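Local coordinates for D-2-hydroxyacid dehydrogensase protein (Ketogulonicigenium vulgare, PDB 4LSW) that probably catalyses the NAD(P)-dependent interconversion of 2-oxo acids and D-2-hydroxy acids, as relatives in the D-isomer specific 2-hydroxyacid dehydrogenase family do, at residues A[46-52]-A[68-74]; A[3-9]-A[24-30]; A[111-115]-A[275-279]. All blocks are in the same frame, centred on the assembly; numbering follows the deposited sequence.

Overall arrangement
The three contacts involve two separate sheets. Along the chain, contact 2 (3-9 with 24-30) closes before contact 1 (46-52 with 68-74) opens, and contact 3 (111-115 with 275-279) follows. Contacts 1 and 2 have centres about 9 Å apart and share one sheet, where strands 5-8 and 48-52 are neighbours: Ala-50 N lies 2.8 Å from Leu-7 O, and Ala-48 O 2.9 Å from Leu-7 N. Contact 3 packs helix 101-116 against strand 276-278 of the seven-stranded parallel sheet, its centre about 37 Å from that of contact 1 and 41 Å from that of contact 2. This separation fits the family's two-domain plan, in which nucleotide and substrate usually meet between the domains.

Contact 1. Residues A[46-52]-A[68-74]; sequences IRAIATR and LELISVY
Strands 48-52 and 70-74 run parallel, with axes 4.4 Å apart at closest approach and 27° between their directions. The register pairs Ala-48 with Leu-70 (CA-CA 4.7 Å) through Arg-52 with Tyr-74 (CA-CA 4.6 Å). Ile-49 is central: its N donates to Leu-70 O (2.9 Å) and its O accepts from Ser-72 N (2.9 Å). Thr-51 repeats the pattern with Ser-72 O and Tyr-74 N. The Ile-49 side chain (m, t) shares a face with Ile-71, and Ile-49 CG1 meets Leu-68 CD1 at 3.8 Å. Leu-68 (t, p) reaches back from the loop, CD1 lying 3.7 Å from Ala-48 CA. At the N-terminal ends of the strands, Arg-47 (psi -22°) and Glu-69 (psi -32°) leave the extended conformation, so that Arg-47 O accepts from Glu-69 N (2.8 Å) and weakly from Leu-70 N (3.3 Å). Arg-47 (m, t, p) makes a salt bridge from NE to Glu-69 OE2 (3.1 Å), while Glu-69 OE1 is hydrogen-bonded to His-304 NE2. Helix 59-63 covers Ile-49 and Ile-71. Strand 48-52, this helix and strand 70-74 thus form a beta-alpha-beta unit of the flavodoxin-like domain expected in this family.

Contact 2. Residues A[3-9]-A[24-30]; sequences KPEILQL and FTVHRLF
This beta-alpha-beta unit, strand 5-8, helix 14-23 and strand 25-28, forms the outer part of a flavodoxin-like sheet with strand 25-28 at its edge. The strands are parallel, 4.7 Å apart at closest axis approach and inclined by 27°, pairing Glu-5 with Thr-25 through Gln-8 with Arg-28. Backbone hydrogen bonds zigzag between them: Thr-25 N to Pro-4 O (2.9 Å), Ile-6 N to Thr-25 O (3.0 Å), His-27 N to Ile-6 O (2.9 Å), Gln-8 N to His-27 O (2.8 Å) and Leu-29 N to Gln-8 O (3.0 Å). Apolar contacts flank them. Ile-6 (p, t) puts CD1 3.7 Å from Val-26 CG2 and 3.9 Å from Phe-24 CD2, and touches Phe-305 of helix 287-306; on the opposite face Leu-7 CD1 is 4.1 Å from Leu-29 CB, and Leu-39 of helix 35-42 touches Leu-7. A side-chain hydrogen bond lies on this second face, where Glu-5 (m, t) and His-27 (m) meet: His-27 NE2 donates to Glu-5 OE1 at 2.8 Å, with 171° at the hydrogen.

Contact 3. Residues A[111-115]-A[275-279]; sequences MMLAQ and NVLLQ
Leu-277 pushes its side chain against one face of helix 101-116, overlapping Met-111 and Ala-114. It belongs to strand 276-278, an outermost strand of the seven-stranded parallel sheet whose strand order, 3-2-1-4-5-6-7, is that of a Rossmann-type NAD-binding domain, as expected in this family. Residues 111-115 are helical throughout, with Gln-115 N bonded to Met-111 O at 3.0 Å. The helical segment and strand axes are 9.3 Å apart at closest approach and their directions differ by 131°, an oblique crossing. The nearest CA pair is Gln-115 and Leu-277, 6.3 Å apart. With Leu-277 in the t, p rotamer, its CD2 lies 4.0 Å from Met-111 CB, 3.8 Å from Met-111 O and 4.3 Å from Ala-114 CB, an apolar tip lodged against two residues three apart on the helix. Met-111 (m, t, p) reaches toward the C-terminal end of the strand segment, placing SD 4.1 Å from Gln-279 CG. No hydrogen bond joins the segments, which therefore meet by van der Waals contact. Gln-279 instead bonds within its own segment, NE2 to Leu-278 O at 2.8 Å, and its OE1 is hydrogen-bonded to His-282 NE2. Strand 254-257 continues the packing: Ala-256 touches both Met-111 and Leu-277. At the far end of the contact, Gln-115 (t, p) points its amide at the strand, bringing OE1 to 3.3 Å from Leu-277 CB.

Contact 1. Residues A[46-52]-A[68-74]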
loop_
_atom_site.group_PDB
_atom_site.type_symbol
_atom_site.label_atom_id
_atom_site.label_comp_id
_atom_site.label_asym_id
_atom_site.label_seq_id
_atom_site.Cartn_x
_atom_site.Cartn_y
_atom_site.Cartn_z
ATOM N N ILE A 46 -10.650 28.274 -6.466
ATOM C CA ILE A 46 -10.349 26.847 -6.526
ATOM C C ILE A 46 -11.587 25.987 -6.770
ATOM O O ILE A 46 -12.518 25.966 -5.967
ATOM C CB ILE A 46 -9.627 26.371 -5.246
ATOM C CG1 ILE A 46 -8.338 27.167 -5.027
ATOM C CG2 ILE A 46 -9.329 24.877 -5.330
ATOM C CD1 ILE A 46 -7.439 27.268 -6.260
ATOM N N ARG A 47 -11.576 25.262 -7.885
ATOM C CA ARG A 47 -12.684 24.382 -8.223
ATOM C C ARG A 47 -12.329 22.924 -7.949
ATOM O O ARG A 47 -13.211 22.097 -7.771
ATOM C CB ARG A 47 -13.111 24.590 -9.675
ATOM C CG ARG A 47 -13.764 25.948 -9.922
ATOM C CD ARG A 47 -14.013 26.183 -11.396
ATOM N NE ARG A 47 -14.907 25.172 -11.952
ATOM C CZ ARG A 47 -15.027 24.908 -13.248
ATOM N NH1 ARG A 47 -14.310 25.581 -14.133
ATOM N NH2 ARG A 47 -15.862 23.963 -13.655
ATOM N N ALA A 48 -11.037 22.610 -7.913
ATOM C CA ALA A 48 -10.619 21.258 -7.548
ATOM C C ALA A 48 -9.306 21.269 -6.774
ATOM O O ALA A 48 -8.454 22.127 -7.000
ATOM C CB ALA A 48 -10.494 20.364 -8.782
ATOM N N ILE A 49 -9.165 20.309 -5.866
ATOM C CA ILE A 49 -7.909 20.082 -5.164
ATOM C C ILE A 49 -7.305 18.798 -5.709
ATOM O O ILE A 49 -8.017 17.814 -5.946
ATOM C CB ILE A 49 -8.119 19.977 -3.651
ATOM C CG1 ILE A 49 -8.478 21.349 -3.073
ATOM C CG2 ILE A 49 -6.860 19.441 -2.972
ATOM C CD1 ILE A 49 -8.929 21.298 -1.634
ATOM N N ALA A 50 -6.000 18.831 -5.958
ATOM C CA ALA A 50 -5.251 17.640 -6.324
ATOM C C ALA A 50 -4.354 17.325 -5.143
ATOM O O ALA A 50 -3.520 18.138 -4.743
ATOM C CB ALA A 50 -4.419 17.890 -7.579
ATOM N N THR A 51 -4.531 16.144 -4.569
ATOM C CA THR A 51 -3.815 15.819 -3.355
ATOM C C THR A 51 -3.241 14.412 -3.439
ATOM O O THR A 51 -3.203 13.791 -4.515
ATOM C CB THR A 51 -4.712 16.008 -2.102
ATOM O OG1 THR A 51 -3.918 15.913 -0.908
ATOM C CG2 THR A 51 -5.852 14.992 -2.069
ATOM N N ARG A 52 -2.778 13.929 -2.292
ATOM C CA ARG A 52 -2.239 12.587 -2.160
ATOM C C ARG A 52 -2.872 11.941 -0.938
ATOM O O ARG A 52 -3.380 12.645 -0.056
ATOM C CB ARG A 52 -0.713 12.646 -2.034
ATOM C CG ARG A 52 -0.027 13.080 -3.322
ATOM C CD ARG A 52 1.423 13.510 -3.109
ATOM N NE ARG A 52 2.286 12.401 -2.709
ATOM C CZ ARG A 52 3.232 11.857 -3.473
ATOM N NH1 ARG A 52 3.466 12.318 -4.696
ATOM N NH2 ARG A 52 3.961 10.851 -3.004
ATOM N N LEU A 68 -15.171 25.013 -4.169
ATOM C CA LEU A 68 -14.633 23.672 -4.429
ATOM C C LEU A 68 -15.691 22.681 -4.936
ATOM O O LEU A 68 -16.798 22.601 -4.392
ATOM C CB LEU A 68 -13.995 23.126 -3.152
ATOM C CG LEU A 68 -13.215 21.813 -3.267
ATOM C CD1 LEU A 68 -12.028 21.948 -4.211
ATOM C CD2 LEU A 68 -12.753 21.372 -1.885
ATOM N N GLU A 69 -15.327 21.914 -5.963
ATOM C CA GLU A 69 -16.239 20.947 -6.575
ATOM C C GLU A 69 -15.765 19.509 -6.391
ATOM O O GLU A 69 -16.573 18.571 -6.278
ATOM C CB GLU A 69 -16.385 21.233 -8.074
ATOM C CG GLU A 69 -16.982 22.604 -8.384
ATOM C CD GLU A 69 -16.873 22.994 -9.852
ATOM O OE1 GLU A 69 -16.444 22.168 -10.688
ATOM O OE2 GLU A 69 -17.214 24.154 -10.172
ATOM N N LEU A 70 -14.450 19.339 -6.353
ATOM C CA LEU A 70 -13.859 18.017 -6.484
ATOM C C LEU A 70 -12.511 17.954 -5.805
ATOM O O LEU A 70 -11.711 18.881 -5.904
ATOM C CB LEU A 70 -13.683 17.680 -7.971
ATOM C CG LEU A 70 -12.819 16.457 -8.307
ATOM C CD1 LEU A 70 -13.451 15.167 -7.818
ATOM C CD2 LEU A 70 -12.564 16.377 -9.795
ATOM N N ILE A 71 -12.267 16.855 -5.101
ATOM C CA ILE A 71 -10.935 16.569 -4.590
ATOM C C ILE A 71 -10.496 15.262 -5.224
ATOM O O ILE A 71 -11.148 14.234 -5.044
ATOM C CB ILE A 71 -10.917 16.432 -3.055
ATOM C CG1 ILE A 71 -11.397 17.731 -2.404
ATOM C CG2 ILE A 71 -9.510 16.093 -2.576
ATOM C CD1 ILE A 71 -11.683 17.617 -0.908
ATOM N N SER A 72 -9.411 15.320 -5.988
ATOM C CA SER A 72 -8.868 14.150 -6.655
ATOM C C SER A 72 -7.582 13.727 -5.962
ATOM O O SER A 72 -6.650 14.524 -5.800
ATOM C CB SER A 72 -8.652 14.420 -8.149
ATOM O OG SER A 72 -9.891 14.423 -8.829
ATOM N N VAL A 73 -7.564 12.468 -5.528
ATOM C CA VAL A 73 -6.450 11.926 -4.764
ATOM C C VAL A 73 -5.560 11.039 -5.631
ATOM O O VAL A 73 -6.052 10.173 -6.367
ATOM C CB VAL A 73 -6.967 11.093 -3.569
ATOM C CG1 VAL A 73 -5.809 10.554 -2.762
ATOM C CG2 VAL A 73 -7.895 11.937 -2.682
ATOM N N TYR A 74 -4.253 11.275 -5.542
ATOM C CA TYR A 74 -3.242 10.404 -6.139
ATOM C C TYR A 74 -2.968 9.282 -5.138
ATOM O O TYR A 74 -2.421 9.529 -4.063
ATOM C CB TYR A 74 -1.978 11.224 -6.400
ATOM C CG TYR A 74 -0.830 10.516 -7.091
ATOM C CD1 TYR A 74 0.044 9.698 -6.378
ATOM C CD2 TYR A 74 -0.581 10.717 -8.440
ATOM C CE1 TYR A 74 1.112 9.073 -7.003
ATOM C CE2 TYR A 74 0.484 10.101 -9.068
ATOM C CZ TYR A 74 1.321 9.283 -8.351
ATOM O OH TYR A 74 2.384 8.684 -8.999
#

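Contact 2. Residues A[3-9]-A[24-30]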
loop_
_atom_site.group_PDB
_atom_site.type_symbol
_atom_site.label_atom_id
_atom_site.label_comp_id
_atom_site.label_asym_id
_atom_site.label_seq_id
_atom_site.Cartn_x
_atom_site.Cartn_y
_atom_site.Cartn_z
ATOM N N LYS A 3 -8.676 27.804 -18.299
ATOM C CA LYS A 3 -7.804 26.804 -17.715
ATOM C C LYS A 3 -8.236 26.756 -16.257
ATOM O O LYS A 3 -7.812 27.602 -15.460
ATOM C CB LYS A 3 -6.336 27.220 -17.814
ATOM C CG LYS A 3 -5.789 27.307 -19.234
ATOM C CD LYS A 3 -4.286 27.503 -19.219
ATOM C CE LYS A 3 -3.607 26.344 -18.524
ATOM N NZ LYS A 3 -2.128 26.483 -18.491
ATOM N N PRO A 4 -9.104 25.785 -15.913
ATOM C CA PRO A 4 -9.708 25.719 -14.577
ATOM C C PRO A 4 -8.668 25.788 -13.470
ATOM O O PRO A 4 -7.552 25.277 -13.610
ATOM C CB PRO A 4 -10.409 24.360 -14.573
ATOM C CG PRO A 4 -10.738 24.117 -16.014
ATOM C CD PRO A 4 -9.568 24.687 -16.778
ATOM N N GLU A 5 -9.020 26.461 -12.387
ATOM C CA GLU A 5 -8.045 26.693 -11.343
ATOM C C GLU A 5 -8.138 25.616 -10.286
ATOM O O GLU A 5 -9.218 25.305 -9.767
ATOM C CB GLU A 5 -8.183 28.096 -10.762
ATOM C CG GLU A 5 -8.105 29.150 -11.852
ATOM C CD GLU A 5 -7.741 30.516 -11.338
ATOM O OE1 GLU A 5 -6.924 30.612 -10.399
ATOM O OE2 GLU A 5 -8.277 31.494 -11.888
ATOM N N ILE A 6 -6.987 25.012 -10.014
ATOM C CA ILE A 6 -6.907 23.923 -9.055
ATOM C C ILE A 6 -5.810 24.178 -8.023
ATOM O O ILE A 6 -4.864 24.932 -8.267
ATOM C CB ILE A 6 -6.697 22.566 -9.755
ATOM C CG1 ILE A 6 -5.284 22.436 -10.308
ATOM C CG2 ILE A 6 -7.711 22.367 -10.876
ATOM C CD1 ILE A 6 -5.045 21.081 -10.933
ATOM N N LEU A 7 -5.963 23.573 -6.853
ATOM C CA LEU A 7 -4.993 23.720 -5.781
ATOM C C LEU A 7 -4.296 22.381 -5.571
ATOM O O LEU A 7 -4.949 21.368 -5.302
ATOM C CB LEU A 7 -5.697 24.176 -4.499
ATOM C CG LEU A 7 -4.851 24.573 -3.278
ATOM C CD1 LEU A 7 -4.056 25.841 -3.532
ATOM C CD2 LEU A 7 -5.760 24.767 -2.075
ATOM N N GLN A 8 -2.976 22.371 -5.722
ATOM C CA GLN A 8 -2.195 21.139 -5.599
ATOM C C GLN A 8 -1.454 21.140 -4.263
ATOM O O GLN A 8 -0.723 22.080 -3.953
ATOM C CB GLN A 8 -1.210 21.024 -6.761
ATOM C CG GLN A 8 -0.405 19.727 -6.767
ATOM C CD GLN A 8 0.498 19.621 -7.972
ATOM O OE1 GLN A 8 0.165 20.105 -9.055
ATOM N NE2 GLN A 8 1.658 18.997 -7.791
ATOM N N LEU A 9 -1.649 20.094 -3.464
ATOM C CA LEU A 9 -1.159 20.118 -2.083
ATOM C C LEU A 9 0.249 19.552 -1.886
ATOM O O LEU A 9 0.911 19.888 -0.907
ATOM C CB LEU A 9 -2.146 19.418 -1.152
ATOM C CG LEU A 9 -3.591 19.908 -1.165
ATOM C CD1 LEU A 9 -4.347 19.269 -0.013
ATOM C CD2 LEU A 9 -3.664 21.429 -1.090
ATOM N N PHE A 24 -4.423 23.192 -16.691
ATOM C CA PHE A 24 -5.040 23.900 -15.574
ATOM C C PHE A 24 -4.185 25.053 -15.094
ATOM O O PHE A 24 -2.998 25.103 -15.389
ATOM C CB PHE A 24 -5.286 22.933 -14.403
ATOM C CG PHE A 24 -6.101 21.735 -14.778
ATOM C CD1 PHE A 24 -7.422 21.884 -15.168
ATOM C CD2 PHE A 24 -5.548 20.459 -14.747
ATOM C CE1 PHE A 24 -8.188 20.784 -15.529
ATOM C CE2 PHE A 24 -6.308 19.355 -15.105
ATOM C CZ PHE A 24 -7.628 19.516 -15.493
ATOM N N THR A 25 -4.801 25.973 -14.354
ATOM C CA THR A 25 -4.059 26.989 -13.621
ATOM C C THR A 25 -3.807 26.398 -12.243
ATOM O O THR A 25 -4.703 26.377 -11.403
ATOM C CB THR A 25 -4.865 28.286 -13.490
ATOM O OG1 THR A 25 -5.173 28.784 -14.797
ATOM C CG2 THR A 25 -4.086 29.348 -12.713
ATOM N N VAL A 26 -2.597 25.890 -12.036
ATOM C CA VAL A 26 -2.292 25.113 -10.838
ATOM C C VAL A 26 -1.570 25.956 -9.805
ATOM O O VAL A 26 -0.461 26.452 -10.042
ATOM C CB VAL A 26 -1.429 23.892 -11.173
ATOM C CG1 VAL A 26 -1.123 23.080 -9.906
ATOM C CG2 VAL A 26 -2.113 23.028 -12.220
ATOM N N HIS A 27 -2.205 26.093 -8.647
ATOM C CA HIS A 27 -1.603 26.782 -7.518
ATOM C C HIS A 27 -0.968 25.751 -6.591
ATOM O O HIS A 27 -1.652 24.870 -6.072
ATOM C CB HIS A 27 -2.665 27.608 -6.796
ATOM C CG HIS A 27 -3.360 28.585 -7.694
ATOM N ND1 HIS A 27 -2.766 29.750 -8.122
ATOM C CD2 HIS A 27 -4.584 28.545 -8.274
ATOM C CE1 HIS A 27 -3.605 30.402 -8.915
ATOM N NE2 HIS A 27 -4.708 29.687 -9.030
ATOM N N ARG A 28 0.343 25.868 -6.399
ATOM C CA ARG A 28 1.096 24.909 -5.596
ATOM C C ARG A 28 1.189 25.382 -4.160
ATOM O O ARG A 28 2.049 26.193 -3.829
ATOM C CB ARG A 28 2.499 24.730 -6.169
ATOM C CG ARG A 28 2.505 24.314 -7.624
ATOM C CD ARG A 28 3.917 24.133 -8.132
ATOM N NE ARG A 28 3.932 23.790 -9.550
ATOM C CZ ARG A 28 5.003 23.336 -10.192
ATOM N NH1 ARG A 28 6.149 23.164 -9.543
ATOM N NH2 ARG A 28 4.926 23.049 -11.485
ATOM N N LEU A 29 0.313 24.869 -3.305
ATOM C CA LEU A 29 0.284 25.300 -1.917
ATOM C C LEU A 29 1.589 24.905 -1.213
ATOM O O LEU A 29 2.046 25.587 -0.289
ATOM C CB LEU A 29 -0.940 24.715 -1.201
ATOM C CG LEU A 29 -1.251 25.314 0.170
ATOM C CD1 LEU A 29 -1.430 26.810 0.053
ATOM C CD2 LEU A 29 -2.496 24.663 0.769
ATOM N N PHE A 30 2.203 23.829 -1.694
ATOM C CA PHE A 30 3.425 23.294 -1.091
ATOM C C PHE A 30 4.677 24.087 -1.471
ATOM O O PHE A 30 5.784 23.754 -1.038
ATOM C CB PHE A 30 3.600 21.826 -1.481
ATOM C CG PHE A 30 3.751 21.604 -2.965
ATOM C CD1 PHE A 30 2.633 21.451 -3.778
ATOM C CD2 PHE A 30 5.010 21.525 -3.542
ATOM C CE1 PHE A 30 2.775 21.236 -5.144
ATOM C CE2 PHE A 30 5.157 21.317 -4.903
ATOM C CZ PHE A 30 4.041 21.170 -5.704
#

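Contact 3. Residues A[111-115]-A[275-279]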
loop_
_atom_site.group_PDB
_atom_site.type_symbol
_atom_site.label_atom_id
_atom_site.label_comp_id
_atom_site.label_asym_id
_atom_site.label_seq_id
_atom_site.Cartn_x
_atom_site.Cartn_y
_atom_site.Cartn_z
ATOM N N MET A 111 9.293 -11.066 -2.450
ATOM C CA MET A 111 9.849 -10.959 -1.109
ATOM C C MET A 111 9.871 -12.295 -0.374
ATOM O O MET A 111 10.853 -12.634 0.280
ATOM C CB MET A 111 9.069 -9.917 -0.300
ATOM C CG MET A 111 9.371 -8.481 -0.746
ATOM S SD MET A 111 8.201 -7.247 -0.137
ATOM C CE MET A 111 8.439 -7.345 1.647
ATOM N N MET A 112 8.780 -13.050 -0.464
ATOM C CA MET A 112 8.743 -14.391 0.110
ATOM C C MET A 112 9.872 -15.249 -0.454
ATOM O O MET A 112 10.611 -15.890 0.293
ATOM C CB MET A 112 7.399 -15.077 -0.175
ATOM C CG MET A 112 7.417 -16.572 0.143
ATOM S SD MET A 112 5.949 -17.477 -0.376
ATOM C CE MET A 112 6.080 -17.249 -2.136
ATOM N N LEU A 113 10.022 -15.226 -1.779
ATOM C CA LEU A 113 11.054 -16.021 -2.425
ATOM C C LEU A 113 12.448 -15.576 -1.999
ATOM O O LEU A 113 13.301 -16.403 -1.688
ATOM C CB LEU A 113 10.919 -15.929 -3.949
ATOM C CG LEU A 113 9.735 -16.694 -4.549
ATOM C CD1 LEU A 113 9.406 -16.108 -5.909
ATOM C CD2 LEU A 113 10.096 -18.164 -4.668
ATOM N N ALA A 114 12.672 -14.266 -1.990
ATOM C CA ALA A 114 13.979 -13.724 -1.628
ATOM C C ALA A 114 14.383 -14.072 -0.197
ATOM O O ALA A 114 15.532 -14.417 0.052
ATOM C CB ALA A 114 14.018 -12.220 -1.845
ATOM N N GLN A 115 13.439 -13.991 0.740
ATOM C CA GLN A 115 13.740 -14.321 2.122
ATOM C C GLN A 115 13.917 -15.821 2.296
ATOM O O GLN A 115 14.883 -16.275 2.915
ATOM C CB GLN A 115 12.643 -13.795 3.052
ATOM C CG GLN A 115 12.945 -14.020 4.530
ATOM C CD GLN A 115 14.258 -13.407 4.971
ATOM O OE1 GLN A 115 14.674 -12.360 4.469
ATOM N NE2 GLN A 115 14.924 -14.063 5.913
ATOM N N ASN A 275 16.787 -12.168 10.560
ATOM C CA ASN A 275 15.752 -12.871 9.803
ATOM C C ASN A 275 14.683 -11.932 9.256
ATOM O O ASN A 275 13.497 -12.281 9.201
ATOM C CB ASN A 275 15.090 -13.906 10.708
ATOM C CG ASN A 275 14.696 -13.321 12.053
ATOM O OD1 ASN A 275 15.081 -12.199 12.388
ATOM N ND2 ASN A 275 13.931 -14.076 12.829
ATOM N N VAL A 276 15.099 -10.741 8.844
ATOM C CA VAL A 276 14.167 -9.738 8.350
ATOM C C VAL A 276 14.634 -9.163 7.017
ATOM O O VAL A 276 15.758 -8.664 6.901
ATOM C CB VAL A 276 13.995 -8.574 9.349
ATOM C CG1 VAL A 276 13.121 -7.502 8.747
ATOM C CG2 VAL A 276 13.380 -9.058 10.638
ATOM N N LEU A 277 13.770 -9.255 6.010
ATOM C CA LEU A 277 13.999 -8.586 4.732
ATOM C C LEU A 277 13.328 -7.220 4.747
ATOM O O LEU A 277 12.111 -7.123 4.911
ATOM C CB LEU A 277 13.424 -9.415 3.581
ATOM C CG LEU A 277 13.626 -8.804 2.196
ATOM C CD1 LEU A 277 15.063 -8.958 1.830
ATOM C CD2 LEU A 277 12.721 -9.465 1.153
ATOM N N LEU A 278 14.113 -6.158 4.575
ATOM C CA LEU A 278 13.572 -4.808 4.564
ATOM C C LEU A 278 13.365 -4.302 3.128
ATOM O O LEU A 278 14.255 -4.456 2.293
ATOM C CB LEU A 278 14.541 -3.867 5.287
ATOM C CG LEU A 278 14.953 -4.209 6.714
ATOM C CD1 LEU A 278 16.155 -3.344 7.124
ATOM C CD2 LEU A 278 13.786 -4.001 7.656
ATOM N N GLN A 279 12.220 -3.684 2.859
ATOM C CA GLN A 279 11.992 -2.979 1.589
ATOM C C GLN A 279 11.375 -1.601 1.842
ATOM O O GLN A 279 10.531 -1.444 2.730
ATOM C CB GLN A 279 11.089 -3.802 0.659
ATOM C CG GLN A 279 11.649 -5.155 0.268
ATOM C CD GLN A 279 12.698 -5.085 -0.838
ATOM O OE1 GLN A 279 12.366 -5.026 -2.028
ATOM N NE2 GLN A 279 13.969 -5.102 -0.452
#